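PDB 2OR0: hydroxylase from Rhodococcus sp., which is a putative oxidoreductase that probably binds a flavin and, by its family, may act as a flavin-dependent hydroxylase related to the acyl-CoA dehydrogenases. Local coordinates for residues A130-P135 and A164-M169; G150-S155 and L212-A217; P180-V185 and L225-V230. All coordinates share one frame; numbering follows the deposited sequence. Where two conformers were deposited one is given.

Interaction 1: residues A130-P135 and A164-M169; sequences ASPYAP and AFLGAM
Phe165 N donates to Ala130 O at 2.7 Å, the shortest polar bond between 130-135 and 164-169. It is nearly straight, 173° at the hydrogen. The same oxygen also takes a CA-H...O contact from Ala164 CA at 3.2 Å. Ala130 and Ala164 form a single parallel bridge here. The two segments then run on side by side, but regular pairing stops. The peptide bond before Pro132 is cis. Further along, Gly167 N gives only a weak bond to Pro132 O at 3.3 Å. Leu166 CA adds a CA-H...O contact to that carbonyl, and Gly167 CA makes one to Tyr133 O. The loop backbone lies so close at Gly167 that a beta carbon there would clash with Tyr133 O.

Three side chains of the loop touch the strand, and Tyr133 does so by turning back. Its ring brings CE1 over one face of the Phe165 ring, toward its rim, 4.0 Å from Phe165 CG. The two planes meet obliquely at 52°. Tyr133 CG stands beside its own backbone N (chi1 -68°), and this turns the ring back toward the strand although its CB points away. At Pro132, CD meets Leu166 CD2 at 3.7 Å. At the exposed end, Pro135 CB rests on the selenium of Met169, a selenomethionine.

The Tyr133 ring also meets His184 and stands edge-to-face with Phe254 of helix 250-277. Strand 182-188 pairs with the other edge of 163-170, helix 105-109 touches Phe165, and Trp152 of strand 145-155 packs on Pro132 and Leu166.

Interaction 2: residues G150-S155 and L212-A217; sequences GRWSFS and LIVDGA
Gly150 and Val214 face each other as an antiparallel hydrogen-bonded pair. Val214 N donates to Gly150 O at 2.9 Å, in the carbonyl plane, and Gly150 N returns a bond to Val214 O. Trp152 and Leu212 repeat the pattern. Trp152 N reaches Leu212 O at 2.9 Å, while the Leu212 N donor is tilted 27° from the carbonyl plane of Trp152. Between them, Arg151 and Ile213 form the non-hydrogen-bonded pair.

The side chains sort onto two faces. On one, Arg151 is extended from CG to NE, and its CD lies 3.8 Å from Ile213 CG1. Ile213 CD1 carries on to Arg151 NH1. Trp152, Leu212 and Val214 occupy the other face. Trp152 CG sits beside its backbone N (chi1 -69°), and the six-membered ring swings toward Val214, bringing CZ3 to 3.6 Å from Val214 CG2. Leu212 O lies at the edge of the indole, in its plane. Leu212 CD1 packs against Ser155 OG at 3.7 Å. Leu212 also touches Ala164 and Leu166 of strand 163-170. With only an alanine at Leu212, the branched end that meets Ser155 and strand 163-170 is gone, which is likely to open a gap beside Ser155 CB and leave Ala164 and Leu166 with less packing.

Polar ends are held from outside the pair. Trp152 NE1 bonds to Gly167 O, which helps fix the indole's rotation. Ser155 OG bonds to Ser131 O and Thr158 OG1, and Arg151 NH2 forms a salt bridge with Asp211.

Past Val214 the chain turns a corner at Asp215 and Gly216. Gly216 and Ala217 both face Leu148, a classic beta bulge. Before it, residues 150-152 and 212-214 form a regular antiparallel pair, consistent with the middle beta domain of the acyl-CoA dehydrogenase fold.

Interaction 3: residues P180-V185 and L225-V230; sequences PSSLHV and LNAAKV
This contact is a short antiparallel strand pairing that runs straight into a helix start, where strand 182-188 meets strand 224-226 and helix 227-232. His184 and Leu225 are the hydrogen-bonded pair. His184 N donates to Leu225 O and Leu225 N to His184 O, both at 2.9 Å. Leu183 faces Asn226 as the non-hydrogen-bonded pair, with their side chains diverging. One more backbone bond follows, from the helix: Ala227 N donates to Ser182 O at 3.0 Å. It comes from above the carbonyl plane, 45° out of it.

Asn226 is the N-cap. Its CG lies opposite the backbone N (chi1 177°), and OD1 reaches the first turn of the helix. There it accepts weak bonds from Ala228 N at 3.0 Å and from Lys229 N. Water 1 donates to the same OD1 at 2.7 Å and accepts from Ser182 N, so a single oxygen serves both the helix start and the neighbouring strand. On the amide side, Pro180 CB touches Asn226 ND2 at 3.5 Å. An acetate ion, probably from the crystallisation liquor, is also near this side chain.

Beyond the cap, Ala227 CB lies 3.5 Å from Ser182 OG. The His184 ring has Ala227 CA over one face, and its CE1 meets Val230 CG1 obliquely at 3.9 Å. ND1 of His184 is hydrogen-bonded to Glu108 OE2, so helix 105-109 holds the ring from outside. Leu225 and Val230 touch Glu108 as well. Phe165 packs on His184 from the adjacent strand. The joint is a strand-to-helix junction with an asparagine N-cap, at the point where the beta sheet passes into helix 227-232.

From the N terminus, residues 130-135 come first and close on 164-169, so interaction 1 spans the hairpin of strands 137-142 and 145-155. Residues 150-155 lie within that span but pair forward with 212-217, so interaction 2 crosses interaction 1. Interaction 3 opens at 180-185, after interaction 1 has closed, and ends at 225-230. It too crosses interaction 2, whose centre is about 17 Å from its own, without touching it. Interaction 1 touches both others: strand 163-170 pairs with 182-188, and its loop reaches strand 145-155. Together the three tie the 130-135 loop, strands 145-155, 163-170, 182-188 and 210-214, and the start of helix 227-232 into one mixed sheet.

Interaction 1: residues A130-P135 and A164-M169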
loop_
_atom_site.group_PDB
_atom_site.type_symbol
_atom_site.label_atom_id
_atom_site.label_comp_id
_atom_site.label_asym_id
_atom_site.label_seq_id
_atom_site.Cartn_x
_atom_site.Cartn_y
_atom_site.Cartn_z
ATOM N N ALA A 130 -8.868 7.895 3.014
ATOM C CA ALA A 130 -8.785 6.517 3.521
ATOM C C ALA A 130 -9.401 5.549 2.533
ATOM O O ALA A 130 -10.195 5.940 1.665
ATOM C CB ALA A 130 -9.495 6.387 4.897
ATOM N N SER A 131 -9.006 4.289 2.648
ATOM C CA SER A 131 -9.509 3.150 1.897
ATOM C C SER A 131 -10.537 2.402 2.770
ATOM O O SER A 131 -10.931 2.877 3.842
ATOM C CB SER A 131 -8.313 2.218 1.569
ATOM O OG SER A 131 -7.699 1.708 2.772
ATOM N N PRO A 132 -10.886 1.156 2.393
ATOM C CA PRO A 132 -10.514 0.219 1.316
ATOM C C PRO A 132 -11.334 0.229 0.039
ATOM O O PRO A 132 -12.524 0.558 0.040
ATOM C CB PRO A 132 -10.701 -1.134 1.988
ATOM C CG PRO A 132 -11.951 -0.908 2.822
ATOM C CD PRO A 132 -11.841 0.525 3.337
ATOM N N TYR A 133 -10.690 -0.212 -1.039
ATOM C CA TYR A 133 -11.364 -0.467 -2.306
ATOM C C TYR A 133 -12.229 -1.721 -2.321
ATOM O O TYR A 133 -13.005 -1.886 -3.253
ATOM C CB TYR A 133 -10.339 -0.600 -3.424
ATOM C CG TYR A 133 -9.631 0.690 -3.743
ATOM C CD1 TYR A 133 -10.320 1.763 -4.284
ATOM C CD2 TYR A 133 -8.257 0.830 -3.508
ATOM C CE1 TYR A 133 -9.663 2.951 -4.594
ATOM C CE2 TYR A 133 -7.582 2.021 -3.832
ATOM C CZ TYR A 133 -8.301 3.080 -4.379
ATOM O OH TYR A 133 -7.655 4.275 -4.691
ATOM N N ALA A 134 -12.077 -2.615 -1.338
ATOM C CA ALA A 134 -12.909 -3.828 -1.288
ATOM C C ALA A 134 -14.380 -3.434 -1.430
ATOM O O ALA A 134 -14.834 -2.510 -0.766
ATOM C CB ALA A 134 -12.686 -4.619 0.009
ATOM N N PRO A 135 -15.111 -4.106 -2.330
ATOM C CA PRO A 135 -16.484 -3.711 -2.652
ATOM C C PRO A 135 -17.493 -4.205 -1.596
ATOM O O PRO A 135 -18.432 -4.954 -1.927
ATOM C CB PRO A 135 -16.719 -4.393 -3.993
ATOM C CG PRO A 135 -15.908 -5.626 -3.914
ATOM C CD PRO A 135 -14.671 -5.263 -3.129
ATOM N N ALA A 164 -13.052 9.233 2.329
ATOM C CA ALA A 164 -12.780 7.819 2.088
ATOM C C ALA A 164 -13.075 7.497 0.658
ATOM O O ALA A 164 -14.022 8.033 0.093
ATOM C CB ALA A 164 -13.624 6.943 2.987
ATOM N N PHE A 165 -12.255 6.612 0.101
ATOM C CA PHE A 165 -12.405 6.065 -1.226
ATOM C C PHE A 165 -12.832 4.609 -1.041
ATOM O O PHE A 165 -12.026 3.800 -0.597
ATOM C CB PHE A 165 -11.027 6.082 -1.883
ATOM C CG PHE A 165 -11.023 6.496 -3.325
ATOM C CD1 PHE A 165 -9.916 7.188 -3.859
ATOM C CD2 PHE A 165 -12.095 6.210 -4.164
ATOM C CE1 PHE A 165 -9.895 7.590 -5.199
ATOM C CE2 PHE A 165 -12.066 6.623 -5.520
ATOM C CZ PHE A 165 -10.970 7.310 -6.016
ATOM N N LEU A 166 -14.067 4.243 -1.364
ATOM C CA LEU A 166 -14.548 2.901 -1.007
ATOM C C LEU A 166 -15.077 2.153 -2.199
ATOM O O LEU A 166 -15.579 2.775 -3.133
ATOM C CB LEU A 166 -15.663 2.994 0.044
ATOM C CG LEU A 166 -15.359 3.794 1.306
ATOM C CD1 LEU A 166 -16.673 4.154 2.066
ATOM C CD2 LEU A 166 -14.337 3.022 2.199
ATOM N N GLY A 167 -15.002 0.824 -2.164
ATOM C CA GLY A 167 -15.627 0.012 -3.211
ATOM C C GLY A 167 -17.077 -0.298 -2.869
ATOM O O GLY A 167 -17.442 -0.413 -1.698
ATOM N N ALA A 168 -17.913 -0.436 -3.887
ATOM C CA ALA A 168 -19.296 -0.818 -3.675
ATOM C C ALA A 168 -19.826 -1.544 -4.888
ATOM O O ALA A 168 -19.416 -1.265 -6.022
ATOM C CB ALA A 168 -20.140 0.406 -3.378
HETATM N N MSE A 169 -20.725 -2.486 -4.655
HETATM C CA MSE A 169 -21.503 -3.084 -5.736
HETATM C C MSE A 169 -22.753 -2.237 -5.971
HETATM O O MSE A 169 -23.257 -1.609 -5.051
HETATM C CB MSE A 169 -21.910 -4.517 -5.408
HETATM C CG MSE A 169 -20.766 -5.434 -4.991
HETATM SE SE MSE A 169 -19.360 -5.608 -6.359
HETATM C CE MSE A 169 -20.339 -6.546 -7.767
#

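Interaction 2: residues G150-S155 and L212-A217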
loop_
_atom_site.group_PDB
_atom_site.type_symbol
_atom_site.label_atom_id
_atom_site.label_comp_id
_atom_site.label_asym_id
_atom_site.label_seq_id
_atom_site.Cartn_x
_atom_site.Cartn_y
_atom_site.Cartn_z
ATOM N N GLY A 150 -23.034 0.150 3.923
ATOM C CA GLY A 150 -22.181 -1.027 4.121
ATOM C C GLY A 150 -21.241 -0.926 5.314
ATOM O O GLY A 150 -21.248 0.062 6.065
ATOM N N ARG A 151 -20.441 -1.979 5.492
ATOM C CA ARG A 151 -19.408 -2.033 6.520
ATOM C C ARG A 151 -18.121 -2.535 5.839
ATOM O O ARG A 151 -18.116 -3.594 5.211
ATOM C CB ARG A 151 -19.830 -2.961 7.675
ATOM C CG ARG A 151 -18.769 -3.060 8.794
ATOM C CD ARG A 151 -19.304 -3.494 10.158
ATOM N NE ARG A 151 -18.196 -3.527 11.134
ATOM C CZ ARG A 151 -18.326 -3.520 12.464
ATOM N NH1 ARG A 151 -19.527 -3.477 13.038
ATOM N NH2 ARG A 151 -17.245 -3.575 13.243
ATOM N N TRP A 152 -17.059 -1.743 5.954
ATOM C CA TRP A 152 -15.769 -2.050 5.343
ATOM C C TRP A 152 -14.778 -2.252 6.478
ATOM O O TRP A 152 -14.938 -1.663 7.529
ATOM C CB TRP A 152 -15.271 -0.877 4.476
ATOM C CG TRP A 152 -16.076 -0.627 3.218
ATOM C CD1 TRP A 152 -15.748 -0.990 1.943
ATOM C CD2 TRP A 152 -17.333 0.073 3.126
ATOM N NE1 TRP A 152 -16.723 -0.571 1.063
ATOM C CE2 TRP A 152 -17.707 0.083 1.761
ATOM C CE3 TRP A 152 -18.163 0.701 4.061
ATOM C CZ2 TRP A 152 -18.889 0.700 1.303
ATOM C CZ3 TRP A 152 -19.347 1.309 3.605
ATOM C CH2 TRP A 152 -19.695 1.288 2.237
ATOM N N SER A 153 -13.755 -3.064 6.257
ATOM C CA SER A 153 -12.685 -3.223 7.238
ATOM C C SER A 153 -11.334 -2.811 6.642
ATOM O O SER A 153 -11.238 -2.580 5.432
ATOM C CB SER A 153 -12.644 -4.688 7.700
ATOM O OG SER A 153 -12.541 -5.518 6.570
ATOM N N PHE A 154 -10.298 -2.740 7.489
ATOM C CA PHE A 154 -8.926 -2.450 7.048
ATOM C C PHE A 154 -8.810 -1.042 6.435
ATOM O O PHE A 154 -8.139 -0.868 5.417
ATOM C CB PHE A 154 -8.423 -3.520 6.050
ATOM C CG PHE A 154 -6.945 -3.921 6.208
ATOM C CD1 PHE A 154 -6.573 -5.283 6.164
ATOM C CD2 PHE A 154 -5.917 -2.961 6.330
ATOM C CE1 PHE A 154 -5.201 -5.675 6.261
ATOM C CE2 PHE A 154 -4.562 -3.345 6.450
ATOM C CZ PHE A 154 -4.203 -4.694 6.414
ATOM N N SER A 155 -9.440 -0.045 7.065
ATOM C CA SER A 155 -9.310 1.343 6.600
ATOM C C SER A 155 -8.049 1.993 7.180
ATOM O O SER A 155 -8.109 2.678 8.194
ATOM C CB SER A 155 -10.566 2.151 6.957
ATOM O OG SER A 155 -10.497 3.479 6.442
ATOM N N LEU A 212 -15.171 0.901 8.928
ATOM C CA LEU A 212 -16.040 2.044 8.660
ATOM C C LEU A 212 -17.449 1.535 8.367
ATOM O O LEU A 212 -17.611 0.532 7.680
ATOM C CB LEU A 212 -15.559 2.816 7.415
ATOM C CG LEU A 212 -14.155 3.428 7.267
ATOM C CD1 LEU A 212 -14.102 4.336 6.042
ATOM C CD2 LEU A 212 -13.686 4.189 8.503
ATOM N N ILE A 213 -18.457 2.261 8.855
ATOM C CA ILE A 213 -19.869 1.955 8.577
ATOM C C ILE A 213 -20.570 3.140 7.902
ATOM O O ILE A 213 -20.399 4.287 8.321
ATOM C CB ILE A 213 -20.657 1.587 9.869
ATOM C CG1 ILE A 213 -20.314 0.162 10.302
ATOM C CG2 ILE A 213 -22.192 1.605 9.610
ATOM C CD1 ILE A 213 -20.987 -0.250 11.626
ATOM N N VAL A 214 -21.361 2.841 6.879
ATOM C CA VAL A 214 -22.259 3.819 6.257
ATOM C C VAL A 214 -23.700 3.283 6.343
ATOM O O VAL A 214 -23.969 2.149 5.920
ATOM C CB VAL A 214 -21.829 4.121 4.774
ATOM C CG1 VAL A 214 -22.745 5.170 4.133
ATOM C CG2 VAL A 214 -20.377 4.628 4.715
ATOM N N ASP A 215 -24.613 4.091 6.898
ATOM C CA ASP A 215 -26.029 3.696 7.060
ATOM C C ASP A 215 -26.911 4.021 5.846
ATOM O O ASP A 215 -27.877 3.291 5.559
ATOM C CB ASP A 215 -26.648 4.321 8.328
ATOM C CG ASP A 215 -26.277 3.570 9.598
ATOM O OD1 ASP A 215 -25.793 2.427 9.488
ATOM O OD2 ASP A 215 -26.446 4.133 10.714
ATOM N N GLY A 216 -26.577 5.099 5.132
ATOM C CA GLY A 216 -27.294 5.507 3.916
ATOM C C GLY A 216 -26.895 6.931 3.553
ATOM O O GLY A 216 -27.616 7.900 3.856
ATOM N N ALA A 217 -25.716 7.049 2.935
ATOM C CA ALA A 217 -25.147 8.319 2.528
ATOM C C ALA A 217 -25.364 8.509 1.043
ATOM O O ALA A 217 -25.079 7.617 0.240
ATOM C CB ALA A 217 -23.674 8.362 2.846
#

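Interaction 3: residues P180-V185 and L225-V230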
loop_
_atom_site.group_PDB
_atom_site.type_symbol
_atom_site.label_atom_id
_atom_site.label_comp_id
_atom_site.label_asym_id
_atom_site.label_seq_id
_atom_site.Cartn_x
_atom_site.Cartn_y
_atom_site.Cartn_z
ATOM N N PRO A 180 -23.109 1.237 -14.021
ATOM C CA PRO A 180 -21.996 0.325 -13.694
ATOM C C PRO A 180 -22.421 -0.828 -12.765
ATOM O O PRO A 180 -23.409 -0.705 -12.040
ATOM C CB PRO A 180 -21.004 1.227 -12.944
ATOM C CG PRO A 180 -21.289 2.589 -13.402
ATOM C CD PRO A 180 -22.786 2.627 -13.632
ATOM N N SER A 181 -21.672 -1.927 -12.803
ATOM C CA SER A 181 -21.828 -3.047 -11.879
ATOM C C SER A 181 -21.103 -2.821 -10.509
ATOM O O SER A 181 -21.629 -3.172 -9.437
ATOM C CB SER A 181 -21.349 -4.312 -12.590
ATOM O OG SER A 181 -20.939 -5.319 -11.688
ATOM N N SER A 182 -19.910 -2.221 -10.550
ATOM C CA SER A 182 -19.136 -1.910 -9.338
ATOM C C SER A 182 -18.584 -0.480 -9.387
ATOM O O SER A 182 -18.300 0.039 -10.465
ATOM C CB SER A 182 -17.978 -2.906 -9.190
ATOM O OG SER A 182 -17.248 -3.013 -10.426
ATOM N N LEU A 183 -18.397 0.141 -8.228
ATOM C CA LEU A 183 -17.912 1.514 -8.171
ATOM C C LEU A 183 -16.771 1.666 -7.207
ATOM O O LEU A 183 -16.629 0.852 -6.276
ATOM C CB LEU A 183 -19.017 2.465 -7.678
ATOM C CG LEU A 183 -20.374 2.570 -8.406
ATOM C CD1 LEU A 183 -21.334 3.384 -7.539
ATOM C CD2 LEU A 183 -20.249 3.225 -9.780
ATOM N N HIS A 184 -15.985 2.726 -7.434
ATOM C CA HIS A 184 -15.249 3.419 -6.395
ATOM C C HIS A 184 -15.979 4.729 -6.068
ATOM O O HIS A 184 -16.330 5.505 -6.975
ATOM C CB HIS A 184 -13.807 3.723 -6.844
ATOM C CG HIS A 184 -12.968 2.503 -7.102
ATOM N ND1 HIS A 184 -11.726 2.565 -7.711
ATOM C CD2 HIS A 184 -13.191 1.190 -6.848
ATOM C CE1 HIS A 184 -11.221 1.347 -7.811
ATOM N NE2 HIS A 184 -12.090 0.494 -7.302
ATOM N N VAL A 185 -16.221 4.991 -4.785
ATOM C CA VAL A 185 -17.036 6.150 -4.376
ATOM C C VAL A 185 -16.269 6.991 -3.360
ATOM O O VAL A 185 -15.505 6.451 -2.545
ATOM C CB VAL A 185 -18.430 5.701 -3.786
ATOM C CG1 VAL A 185 -19.239 4.941 -4.824
ATOM C CG2 VAL A 185 -18.266 4.847 -2.510
ATOM N N LEU A 225 -16.355 6.586 -9.619
ATOM C CA LEU A 225 -15.807 6.027 -10.845
ATOM C C LEU A 225 -16.333 4.612 -10.977
ATOM O O LEU A 225 -16.598 3.943 -9.978
ATOM C CB LEU A 225 -14.274 6.002 -10.824
ATOM C CG LEU A 225 -13.567 7.366 -10.801
ATOM C CD1 LEU A 225 -12.070 7.286 -10.422
ATOM C CD2 LEU A 225 -13.773 8.134 -12.153
ATOM N N ASN A 226 -16.505 4.171 -12.212
ATOM C CA ASN A 226 -16.818 2.802 -12.501
ATOM C C ASN A 226 -15.539 1.950 -12.257
ATOM O O ASN A 226 -14.505 2.178 -12.910
ATOM C CB ASN A 226 -17.292 2.752 -13.954
ATOM C CG ASN A 226 -17.599 1.385 -14.435
ATOM O OD1 ASN A 226 -17.049 0.383 -13.955
ATOM N ND2 ASN A 226 -18.488 1.312 -15.418
ATOM N N ALA A 227 -15.610 0.986 -11.330
ATOM C CA ALA A 227 -14.428 0.182 -10.939
ATOM C C ALA A 227 -13.830 -0.636 -12.074
ATOM O O ALA A 227 -12.617 -0.792 -12.121
ATOM C CB ALA A 227 -14.730 -0.740 -9.744
ATOM N N ALA A 228 -14.666 -1.180 -12.957
ATOM C CA ALA A 228 -14.154 -1.936 -14.111
ATOM C C ALA A 228 -13.390 -1.045 -15.107
ATOM O O ALA A 228 -12.385 -1.467 -15.680
ATOM C CB ALA A 228 -15.262 -2.708 -14.813
ATOM N N LYS A 229 -13.859 0.191 -15.287
ATOM C CA LYS A 229 -13.159 1.166 -16.115
ATOM C C LYS A 229 -11.841 1.621 -15.481
ATOM O O LYS A 229 -10.898 1.942 -16.184
ATOM C CB LYS A 229 -14.057 2.386 -16.379
ATOM C CG LYS A 229 -15.269 2.077 -17.287
ATOM C CD LYS A 229 -15.985 3.396 -17.682
ATOM C CE LYS A 229 -17.027 3.137 -18.761
ATOM N NZ LYS A 229 -17.762 4.399 -19.065
ATOM N N VAL A 230 -11.789 1.671 -14.152
ATOM C CA VAL A 230 -10.551 2.008 -13.456
ATOM C C VAL A 230 -9.515 0.903 -13.739
ATOM O O VAL A 230 -8.387 1.194 -14.162
ATOM C CB VAL A 230 -10.782 2.172 -11.942
ATOM C CG1 VAL A 230 -9.462 2.286 -11.191
ATOM C CG2 VAL A 230 -11.691 3.369 -11.662
HETATM O O HOH W 1 -18.652 -1.758 -13.403
#